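Local atomic coordinates of Thiol:disulfide interchange protein DsbL (Escherichia coli, PDB entry 3C7M), a protein that introduces disulfide bonds into periplasmic proteins by passing on its own redox-active disulfide, working with DsbI to form an essential disulfide in the sulfotransferase AssT. Residues A[21-26]-A[51-56]; A[76-81]-A[90-95]. All blocks are in the same frame, centred on the assembly; numbering follows the deposited sequence.

Contact 1 of 2, residues A[21-26]-A[51-56]; sequences LIKVFS and VAFTPF
Two donors grip the carbonyl oxygen of Ala-52: Leu-21 N reaches Ala-52 O at 2.9 Å, and the hydroxyl of Thr-54, two residues on, gives it a second bond, OG1 to Ala-52 O, also 2.9 Å. Both come from well above the carbonyl plane. Thr-54 can do this because its OG1 stands anti to its own carbonyl carbon (chi1 -52°), folded back along the strand. From there the parallel pairing runs on through Thr-54 N to Leu-21 O, Lys-23 N to Thr-54 O, and Phe-56 N to Lys-23 O, the last almost perfectly straight at 179°. Phe-25 N closes the series on Phe-56 O, approached nearly along its C=O axis. On the face carrying Ile-22, Val-24, Thr-54 and Phe-56, the ring of Phe-56 takes Ile-22 CG2 over one face in a CH-pi contact, 4.0 Å from the ring centroid, while Ile-22 CD1 touches the ring's far end at CE1 and CZ. Trp-151 also meets this ring. On the other face Phe-53 and Lys-23 lie side by side, Phe-53 CE1 4.0 Å from Lys-23 CB; the lysine chain bends at its outer torsions, and its NZ makes a salt bridge to Asp-36. Phe-25, with CG in the crowded position between N and carbonyl carbon (chi1 78°), turns its ring alongside Pro-55, Phe-25 CE1 to Pro-55 CB 3.9 Å, and also touches the CxxC residues. Strand 52-57, one of the sheet's two outermost strands, is joined to 20-25 by a helical beta-alpha-beta crossover, as in the thioredoxin fold.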
loop_
_atom_site.group_PDB
_atom_site.type_symbol
_atom_site.label_atom_id
_atom_site.label_comp_id
_atom_site.label_asym_id
_atom_site.label_seq_id
_atom_site.Cartn_x
_atom_site.Cartn_y
_atom_site.Cartn_z
ATOM N N LEU A 21 2.437 -9.290 5.269
ATOM C CA LEU A 21 3.084 -8.040 5.584
ATOM C C LEU A 21 2.210 -6.985 4.944
ATOM O O LEU A 21 2.229 -6.805 3.727
ATOM C CB LEU A 21 4.503 -7.992 5.018
ATOM C CG LEU A 21 5.228 -6.657 5.177
ATOM C CD1 LEU A 21 5.478 -6.353 6.657
ATOM C CD2 LEU A 21 6.539 -6.665 4.397
ATOM N N ILE A 22 1.412 -6.320 5.771
ATOM C CA ILE A 22 0.530 -5.267 5.291
ATOM C C ILE A 22 1.290 -3.956 5.357
ATOM O O ILE A 22 1.994 -3.683 6.333
ATOM C CB ILE A 22 -0.780 -5.206 6.123
ATOM C CG1 ILE A 22 -1.678 -6.395 5.756
ATOM C CG2 ILE A 22 -1.509 -3.867 5.922
ATOM C CD1 ILE A 22 -2.900 -6.575 6.651
ATOM N N LYS A 23 1.196 -3.164 4.291
ATOM C CA LYS A 23 1.747 -1.819 4.321
ATOM C C LYS A 23 0.625 -0.823 4.102
ATOM O O LYS A 23 0.095 -0.707 2.990
ATOM C CB LYS A 23 2.844 -1.618 3.275
ATOM C CG LYS A 23 3.467 -0.226 3.352
ATOM C CD LYS A 23 4.200 0.156 2.088
ATOM C CE LYS A 23 3.212 0.245 0.935
ATOM N NZ LYS A 23 3.640 1.250 -0.064
ATOM N N VAL A 24 0.249 -0.126 5.169
ATOM C CA VAL A 24 -0.724 0.954 5.048
ATOM C C VAL A 24 0.003 2.165 4.480
ATOM O O VAL A 24 1.042 2.577 4.996
ATOM C CB VAL A 24 -1.404 1.295 6.391
ATOM C CG1 VAL A 24 -2.487 2.355 6.171
ATOM C CG2 VAL A 24 -2.008 0.030 7.008
ATOM N N PHE A 25 -0.519 2.723 3.394
ATOM C CA PHE A 25 0.153 3.851 2.753
ATOM C C PHE A 25 -0.851 4.797 2.124
ATOM O O PHE A 25 -2.035 4.480 2.022
ATOM C CB PHE A 25 1.167 3.363 1.704
ATOM C CG PHE A 25 0.540 2.943 0.401
ATOM C CD1 PHE A 25 -0.272 1.801 0.326
ATOM C CD2 PHE A 25 0.732 3.705 -0.747
ATOM C CE1 PHE A 25 -0.871 1.426 -0.881
ATOM C CE2 PHE A 25 0.135 3.328 -1.950
ATOM C CZ PHE A 25 -0.660 2.189 -2.010
ATOM N N SER A 26 -0.357 5.966 1.726
ATOM C CA SER A 26 -1.148 6.929 0.951
ATOM C C SER A 26 -0.299 7.483 -0.170
ATOM O O SER A 26 0.881 7.774 0.031
ATOM C CB SER A 26 -1.598 8.091 1.837
ATOM O OG SER A 26 -2.070 9.178 1.050
ATOM N N VAL A 51 5.672 -14.333 4.491
ATOM C CA VAL A 51 4.528 -13.405 4.535
ATOM C C VAL A 51 4.237 -12.784 3.169
ATOM O O VAL A 51 5.159 -12.400 2.446
ATOM C CB VAL A 51 4.722 -12.273 5.591
ATOM C CG1 VAL A 51 4.775 -12.826 7.023
ATOM C CG2 VAL A 51 5.963 -11.463 5.296
ATOM N N ALA A 52 2.949 -12.695 2.832
ATOM C CA ALA A 52 2.481 -12.142 1.561
ATOM C C ALA A 52 2.399 -10.616 1.647
ATOM O O ALA A 52 1.748 -10.084 2.546
ATOM C CB ALA A 52 1.111 -12.721 1.209
ATOM N N PHE A 53 3.055 -9.921 0.722
ATOM C CA PHE A 53 3.016 -8.463 0.696
ATOM C C PHE A 53 1.621 -7.960 0.319
ATOM O O PHE A 53 1.071 -8.341 -0.722
ATOM C CB PHE A 53 4.066 -7.895 -0.255
ATOM C CG PHE A 53 4.044 -6.405 -0.331
ATOM C CD1 PHE A 53 4.374 -5.640 0.782
ATOM C CD2 PHE A 53 3.624 -5.763 -1.493
ATOM C CE1 PHE A 53 4.331 -4.254 0.734
ATOM C CE2 PHE A 53 3.580 -4.370 -1.555
ATOM C CZ PHE A 53 3.927 -3.619 -0.435
ATOM N N THR A 54 1.078 -7.082 1.164
ATOM C CA THR A 54 -0.334 -6.721 1.121
ATOM C C THR A 54 -0.547 -5.210 1.330
ATOM O O THR A 54 -0.747 -4.752 2.462
ATOM C CB THR A 54 -1.120 -7.553 2.163
ATOM O OG1 THR A 54 -0.829 -8.946 1.976
ATOM C CG2 THR A 54 -2.623 -7.337 2.036
ATOM N N PRO A 55 -0.501 -4.431 0.234
ATOM C CA PRO A 55 -0.742 -2.995 0.371
ATOM C C PRO A 55 -2.159 -2.715 0.863
ATOM O O PRO A 55 -3.096 -3.372 0.412
ATOM C CB PRO A 55 -0.595 -2.475 -1.063
ATOM C CG PRO A 55 0.231 -3.521 -1.775
ATOM C CD PRO A 55 -0.216 -4.812 -1.164
ATOM N N PHE A 56 -2.295 -1.762 1.783
ATOM C CA PHE A 56 -3.588 -1.233 2.225
ATOM C C PHE A 56 -3.537 0.263 1.974
ATOM O O PHE A 56 -2.695 0.939 2.549
ATOM C CB PHE A 56 -3.756 -1.449 3.738
ATOM C CG PHE A 56 -4.535 -2.687 4.132
ATOM C CD1 PHE A 56 -4.295 -3.930 3.542
ATOM C CD2 PHE A 56 -5.454 -2.604 5.175
ATOM C CE1 PHE A 56 -5.018 -5.072 3.940
ATOM C CE2 PHE A 56 -6.173 -3.720 5.588
ATOM C CZ PHE A 56 -5.954 -4.967 4.966
#

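Contact 2 of 2, residues A[76-81]-A[90-95]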
loop_
_atom_site.group_PDB
_atom_site.type_symbol
_atom_site.label_atom_id
_atom_site.label_comp_id
_atom_site.label_asym_id
_atom_site.label_seq_id
_atom_site.Cartn_x
_atom_site.Cartn_y
_atom_site.Cartn_z
ATOM N N ILE A 76 -4.376 -4.107 -8.163
ATOM C CA ILE A 76 -3.863 -5.200 -7.320
ATOM C C ILE A 76 -4.606 -6.495 -7.612
ATOM O O ILE A 76 -3.991 -7.544 -7.768
ATOM C CB ILE A 76 -3.918 -4.861 -5.806
ATOM C CG1 ILE A 76 -2.810 -3.872 -5.476
ATOM C CG2 ILE A 76 -3.724 -6.126 -4.954
ATOM C CD1 ILE A 76 -2.958 -3.214 -4.115
ATOM N N ASN A 77 -5.926 -6.415 -7.693
ATOM C CA ASN A 77 -6.719 -7.601 -8.019
ATOM C C ASN A 77 -6.409 -8.171 -9.399
ATOM O O ASN A 77 -6.317 -9.389 -9.561
ATOM C CB ASN A 77 -8.204 -7.328 -7.809
ATOM C CG ASN A 77 -8.610 -7.490 -6.350
ATOM O OD1 ASN A 77 -8.771 -8.617 -5.860
ATOM N ND2 ASN A 77 -8.749 -6.372 -5.637
ATOM N N LYS A 78 -6.207 -7.293 -10.377
ATOM C CA LYS A 78 -5.804 -7.727 -11.709
ATOM C C LYS A 78 -4.432 -8.412 -11.682
ATOM O O LYS A 78 -4.285 -9.521 -12.207
ATOM C CB LYS A 78 -5.822 -6.559 -12.690
ATOM C CG LYS A 78 -5.793 -6.995 -14.139
ATOM C CD LYS A 78 -6.057 -5.816 -15.045
ATOM C CE LYS A 78 -6.109 -6.228 -16.507
ATOM N NZ LYS A 78 -4.764 -6.537 -17.041
ATOM N N ASP A 79 -3.439 -7.773 -11.056
ATOM C CA ASP A 79 -2.088 -8.357 -10.955
ATOM C C ASP A 79 -2.124 -9.726 -10.263
ATOM O O ASP A 79 -1.546 -10.700 -10.760
ATOM C CB ASP A 79 -1.124 -7.426 -10.203
ATOM C CG ASP A 79 -0.740 -6.183 -11.001
ATOM O OD1 ASP A 79 -0.801 -6.194 -12.251
ATOM O OD2 ASP A 79 -0.356 -5.185 -10.350
ATOM N N LYS A 80 -2.818 -9.791 -9.131
ATOM C CA LYS A 80 -2.973 -11.039 -8.373
ATOM C C LYS A 80 -3.616 -12.156 -9.205
ATOM O O LYS A 80 -3.141 -13.298 -9.185
ATOM C CB LYS A 80 -3.761 -10.794 -7.083
ATOM C CG LYS A 80 -2.922 -10.217 -5.960
ATOM N N ALA A 81 -4.667 -11.817 -9.951
ATOM C CA ALA A 81 -5.358 -12.785 -10.808
ATOM C C ALA A 81 -4.457 -13.322 -11.920
ATOM O O ALA A 81 -4.627 -14.463 -12.364
ATOM C CB ALA A 81 -6.620 -12.176 -11.402
ATOM N N ASN A 90 6.102 -5.855 -14.788
ATOM C CA ASN A 90 4.804 -5.910 -15.455
ATOM C C ASN A 90 3.609 -5.632 -14.535
ATOM O O ASN A 90 2.467 -5.715 -14.979
ATOM C CB ASN A 90 4.605 -7.260 -16.156
ATOM C CG ASN A 90 5.647 -7.527 -17.230
ATOM O OD1 ASN A 90 5.923 -6.676 -18.079
ATOM N ND2 ASN A 90 6.227 -8.723 -17.200
ATOM N N SER A 91 3.860 -5.316 -13.266
ATOM C CA SER A 91 2.765 -5.002 -12.334
ATOM C C SER A 91 2.107 -3.674 -12.684
ATOM O O SER A 91 2.767 -2.629 -12.715
ATOM C CB SER A 91 3.253 -4.987 -10.885
ATOM O OG SER A 91 2.321 -4.352 -10.009
ATOM N N GLN A 92 0.811 -3.729 -12.970
ATOM C CA GLN A 92 0.041 -2.522 -13.257
ATOM C C GLN A 92 -0.125 -1.654 -12.007
ATOM O O GLN A 92 -0.068 -0.425 -12.088
ATOM C CB GLN A 92 -1.304 -2.881 -13.882
ATOM C CG GLN A 92 -1.157 -3.425 -15.303
ATOM C CD GLN A 92 -2.486 -3.777 -15.933
ATOM O OE1 GLN A 92 -3.073 -4.817 -15.629
ATOM N NE2 GLN A 92 -2.966 -2.917 -16.825
ATOM N N PHE A 93 -0.304 -2.293 -10.854
ATOM C CA PHE A 93 -0.377 -1.552 -9.593
ATOM C C PHE A 93 0.895 -0.737 -9.388
ATOM O O PHE A 93 0.830 0.456 -9.085
ATOM C CB PHE A 93 -0.609 -2.490 -8.403
ATOM C CG PHE A 93 -0.285 -1.869 -7.071
ATOM C CD1 PHE A 93 -1.126 -0.910 -6.514
ATOM C CD2 PHE A 93 0.863 -2.239 -6.376
ATOM C CE1 PHE A 93 -0.840 -0.334 -5.290
ATOM C CE2 PHE A 93 1.161 -1.671 -5.142
ATOM C CZ PHE A 93 0.309 -0.711 -4.597
ATOM N N LYS A 94 2.051 -1.382 -9.558
ATOM C CA LYS A 94 3.332 -0.714 -9.378
ATOM C C LYS A 94 3.451 0.521 -10.275
ATOM O O LYS A 94 3.878 1.591 -9.828
ATOM C CB LYS A 94 4.473 -1.686 -9.654
ATOM C CG LYS A 94 5.832 -1.082 -9.434
ATOM C CD LYS A 94 6.928 -2.131 -9.518
ATOM C CE LYS A 94 8.276 -1.453 -9.673
ATOM N NZ LYS A 94 9.376 -2.433 -9.439
ATOM N N LYS A 95 3.032 0.379 -11.526
ATOM C CA LYS A 95 3.109 1.478 -12.477
ATOM C C LYS A 95 2.234 2.646 -12.043
ATOM O O LYS A 95 2.677 3.800 -12.063
ATOM C CB LYS A 95 2.714 1.001 -13.871
ATOM C CG LYS A 95 3.731 0.052 -14.491
ATOM C CD LYS A 95 3.284 -0.434 -15.856
ATOM C CE LYS A 95 4.289 -1.413 -16.453
ATOM N NZ LYS A 95 3.796 -1.939 -17.764
HETATM O O HOH W 1 -1.934 -6.983 -14.533
#
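Asp-79 presents its carboxylate to the start of helix 92-106 with both oxygens forward, CG anti to the carbonyl carbon (chi1 -71°), so that each oxygen uses its syn lone pair on a different backbone N-H. Gln-92 N reaches Asp-79 OD1 at 3.0 Å, and Phe-93 N reaches Asp-79 OD2 at 2.9 Å. A third bond arrives from another direction: Ser-91 OG gives its proton to Asp-79 OD2 from above the carboxylate plane, at 2.8 Å. Ser-91 OG, anti to its own backbone N, also accepts from Lys-94 N at 3.0 Å. Ser-91 is thus the N-cap of the helix, and Asp-79, from the last turns of helix 65-81, brings a carboxylate, probably charged, to the N-terminal end of the helix, whose dipole would favour the ionised form. Both helices probably belong to the helical domain that DsbA-type proteins carry inserted in their thioredoxin fold. Farther out, the Gln-92 side chain crosses that of Asp-79 obliquely, its amide plane turned 50° from the carboxylate. Gln-92 OE1 takes Lys-78 NZ at 2.8 Å, in the amide plane and on a lone pair; Lys-78 runs extended until its last torsion (chi4 -74°) bends NZ round to it. One water donates to both Asp-79 OD1 and Gln-92 OE1, so the two acceptors share a bridge, while Gln-92 NE2 turns to Ala-128 O. Beside the carboxylate the contact becomes apolar. Ile-76 and Phe-93 point the same way, side by side, and Ile-76 CG1 lies over one face of the ring, 3.8 Å from the centroid of Phe-93 and displaced toward its rim. An edge-to-face partner, Phe-72, joins the same ring.

In the fold
From the N terminus, the chain lays down strand 20-25, passes through helices 30-38 and 40-46, and returns as strand 52-57, where contact 1 closes that crossover at the edge of the central sheet. It then enters helix 65-81, turns through a short non-helical loop and starts helix 92-106, so contact 2 closes a much tighter connection of eight residues. The two loops follow in series, neither nested nor crossed. Their centres lie about 14 Å apart, yet they touch: Pro-55 packs on Ile-76 and Phe-93, and Phe-25 CZ meets Phe-93 CZ at 4.0 Å. Strands 20-25 and 52-57 are thereby joined to the helices through apolar packing.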